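Local coordinates for angiopoietin-related protein 6 (Homo sapiens, PDB 6Y43) that is a secreted angiopoietin-like factor whose fibrinogen-like globe domain binds calcium and probably serves in recognition of partner molecules, at residues G57-F61 against G77-L81. Numbering follows the deposited sequence.
Sequences GSVNF and GEYWL
The carboxylate of Glu78 reaches into the loop at 57-59 and is held there by backbone N-H groups. Gly57 N bonds to Glu78 OE2 at 2.9 Å, meeting it from above the carboxylate plane. Val59 N bonds to Glu78 OE1 at 3.1 Å, nearly in line with the C-O bond. The Glu78 chain is extended beyond CG (chi2 -166°), which carries the acid across to the loop. Val59 lies alongside its stem, with Val59 CG2 3.8 Å from Glu78 CB. Further on, Tyr79 O sits at the Phe61 ring edge, 3.7 Å from Phe61 CZ. Phe61 CE2 makes an apolar contact with Trp80 CB at 4.1 Å.

Two waters add bridges, one from Ser58 OG to Glu78 N, the other from Val59 O to Glu78 OE1. Ser58 OG is also hydrogen-bonded to Asp56 OD1. Glu78 OE2 also accepts from Gln55 N and Asp56 N. A glutamine here would probably set its NH2 against these N-H groups, leaving at least one without its acceptor.

Phe61 stacks edge-to-face with Phe72 and makes a cation-pi contact with Arg54. In this fibrinogen C-terminal globular domain, the contact ties the loop between strand 48-54 and helix 65-70 to sheet strand 79-80, antiparallel to 48-54 and 72-73.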
ATOM      1  N   GLY A  57       9.029  10.566   5.612  1.00 10.93           N
ATOM      2  CA  GLY A  57      10.294   9.952   5.961  1.00 14.94           C
ATOM      3  C   GLY A  57      10.479   9.613   7.427  1.00 12.25           C
ATOM      4  O   GLY A  57      11.612   9.358   7.856  1.00 15.91           O
ATOM      5  N   SER A  58       9.402   9.564   8.203  1.00 11.61           N
ATOM      6  CA  SER A  58       9.561   9.358   9.630  1.00 11.92           C
ATOM      7  C   SER A  58       9.707   7.902  10.020  1.00 12.99           C
ATOM      8  O   SER A  58      10.143   7.628  11.138  1.00 18.12           O
ATOM      9  CB  SER A  58       8.374   9.962  10.386  1.00 13.92           C
ATOM     10  OG  SER A  58       7.143   9.493   9.872  1.00 12.65           O
ATOM     11  N   VAL A  59       9.387   6.957   9.132  1.00  9.47           N
ATOM     12  CA  VAL A  59       9.362   5.539   9.475  1.00 10.98           C
ATOM     13  C   VAL A  59      10.335   4.819   8.568  1.00 12.26           C
ATOM     14  O   VAL A  59      10.370   5.085   7.367  1.00 11.57           O
ATOM     15  CB  VAL A  59       7.934   4.983   9.328  1.00  8.13           C
ATOM     16  CG1 VAL A  59       7.898   3.473   9.385  1.00 11.24           C
ATOM     17  CG2 VAL A  59       7.014   5.596  10.380  1.00 10.96           C
ATOM     18  N   ASN A  60      11.143   3.937   9.144  1.00  9.84           N
ATOM     19  CA  ASN A  60      12.099   3.149   8.371  1.00 11.49           C
ATOM     20  C   ASN A  60      11.357   2.006   7.698  1.00 10.23           C
ATOM     21  O   ASN A  60      10.840   1.118   8.377  1.00 14.15           O
ATOM     22  CB  ASN A  60      13.190   2.618   9.294  1.00 14.45           C
ATOM     23  CG  ASN A  60      14.215   1.780   8.568  1.00 18.81           C
ATOM     24  OD1 ASN A  60      14.748   0.815   9.134  1.00 36.72           O
ATOM     25  ND2 ASN A  60      14.476   2.111   7.329  1.00 17.17           N
ATOM     26  N   PHE A  61      11.313   2.022   6.363  1.00 10.58           N
ATOM     27  CA  PHE A  61      10.727   0.939   5.586  1.00  9.70           C
ATOM     28  C   PHE A  61      11.762  -0.093   5.156  1.00 11.25           C
ATOM     29  O   PHE A  61      11.391  -1.121   4.571  1.00 11.17           O
ATOM     30  CB  PHE A  61      10.004   1.500   4.356  1.00 10.36           C
ATOM     31  CG  PHE A  61       8.587   1.955   4.640  1.00  8.56           C
ATOM     32  CD1 PHE A  61       8.338   3.062   5.429  1.00  8.86           C
ATOM     33  CD2 PHE A  61       7.511   1.242   4.123  1.00  8.95           C
ATOM     34  CE1 PHE A  61       7.025   3.463   5.702  1.00  8.66           C
ATOM     35  CE2 PHE A  61       6.190   1.642   4.377  1.00 10.67           C
ATOM     36  CZ  PHE A  61       5.956   2.730   5.165  1.00  9.41           C
ATOM     37  N   GLY A  77       0.100   8.404  10.636  1.00 11.30           N
ATOM     38  CA  GLY A  77       1.232   8.892   9.864  1.00 10.11           C
ATOM     39  C   GLY A  77       1.655   7.886   8.815  1.00  9.98           C
ATOM     40  O   GLY A  77       0.807   7.303   8.126  1.00  9.57           O
ATOM     41  N   GLU A  78       2.955   7.692   8.675  1.00  8.08           N
ATOM     42  CA  GLU A  78       3.470   6.687   7.752  1.00  9.39           C
ATOM     43  C   GLU A  78       3.296   5.313   8.368  1.00  8.89           C
ATOM     44  O   GLU A  78       3.549   5.116   9.566  1.00  9.19           O
ATOM     45  CB  GLU A  78       4.938   6.941   7.450  1.00  8.67           C
ATOM     46  CG  GLU A  78       5.195   8.181   6.643  1.00  9.05           C
ATOM     47  CD  GLU A  78       6.617   8.184   6.088  1.00 11.42           C
ATOM     48  OE1 GLU A  78       7.502   7.575   6.731  1.00 12.60           O
ATOM     49  OE2 GLU A  78       6.839   8.778   5.018  1.00 10.27           O
ATOM     50  N   TYR A  79       2.848   4.358   7.560  1.00  8.18           N
ATOM     51  CA  TYR A  79       2.752   3.010   8.087  1.00  7.44           C
ATOM     52  C   TYR A  79       2.579   1.987   6.982  1.00  8.03           C
ATOM     53  O   TYR A  79       2.337   2.319   5.820  1.00  7.62           O
ATOM     54  CB  TYR A  79       1.621   2.867   9.109  1.00  8.62           C
ATOM     55  CG  TYR A  79       0.179   2.856   8.623  1.00  9.20           C
ATOM     56  CD1 TYR A  79      -0.504   4.042   8.397  1.00  7.89           C
ATOM     57  CD2 TYR A  79      -0.528   1.665   8.476  1.00  8.34           C
ATOM     58  CE1 TYR A  79      -1.837   4.040   8.028  1.00  8.62           C
ATOM     59  CE2 TYR A  79      -1.842   1.661   8.087  1.00  7.83           C
ATOM     60  CZ  TYR A  79      -2.496   2.862   7.886  1.00  8.29           C
ATOM     61  OH  TYR A  79      -3.808   2.865   7.537  1.00  9.97           O
ATOM     62  N   TRP A  80       2.727   0.727   7.398  1.00  7.51           N
ATOM     63  CA  TRP A  80       2.497  -0.473   6.603  1.00  7.64           C
ATOM     64  C   TRP A  80       1.614  -1.378   7.450  1.00  7.14           C
ATOM     65  O   TRP A  80       2.034  -1.812   8.525  1.00  8.43           O
ATOM     66  CB  TRP A  80       3.825  -1.171   6.284  1.00  8.02           C
ATOM     67  CG  TRP A  80       3.706  -2.505   5.626  1.00  8.09           C
ATOM     68  CD1 TRP A  80       3.932  -3.732   6.191  1.00  9.85           C
ATOM     69  CD2 TRP A  80       3.401  -2.752   4.239  1.00  8.30           C
ATOM     70  NE1 TRP A  80       3.740  -4.731   5.248  1.00  9.56           N
ATOM     71  CE2 TRP A  80       3.409  -4.145   4.050  1.00  9.63           C
ATOM     72  CE3 TRP A  80       3.075  -1.923   3.159  1.00 10.41           C
ATOM     73  CZ2 TRP A  80       3.147  -4.739   2.803  1.00 10.35           C
ATOM     74  CZ3 TRP A  80       2.788  -2.512   1.935  1.00  8.21           C
ATOM     75  CH2 TRP A  80       2.833  -3.912   1.771  1.00  8.36           C
ATOM     76  N   LEU A  81       0.399  -1.665   6.977  1.00  8.01           N
ATOM     77  CA  LEU A  81      -0.555  -2.378   7.827  1.00 10.20           C
ATOM     78  C   LEU A  81      -0.070  -3.781   8.157  1.00  9.14           C
ATOM     79  O   LEU A  81      -0.350  -4.291   9.253  1.00 10.17           O
ATOM     80  CB  LEU A  81      -1.931  -2.439   7.163  1.00  9.78           C
ATOM     81  CG  LEU A  81      -3.055  -3.057   7.991  1.00 11.37           C
ATOM     82  CD1 LEU A  81      -3.228  -2.248   9.300  1.00 14.58           C
ATOM     83  CD2 LEU A  81      -4.346  -3.105   7.193  1.00 14.91           C
TER
HETATM   84  O   HOH W   1       4.708   8.735  10.864  1.00 15.22           O
HETATM   85  O   HOH W   2       9.620   6.800   5.350  1.00 11.87           O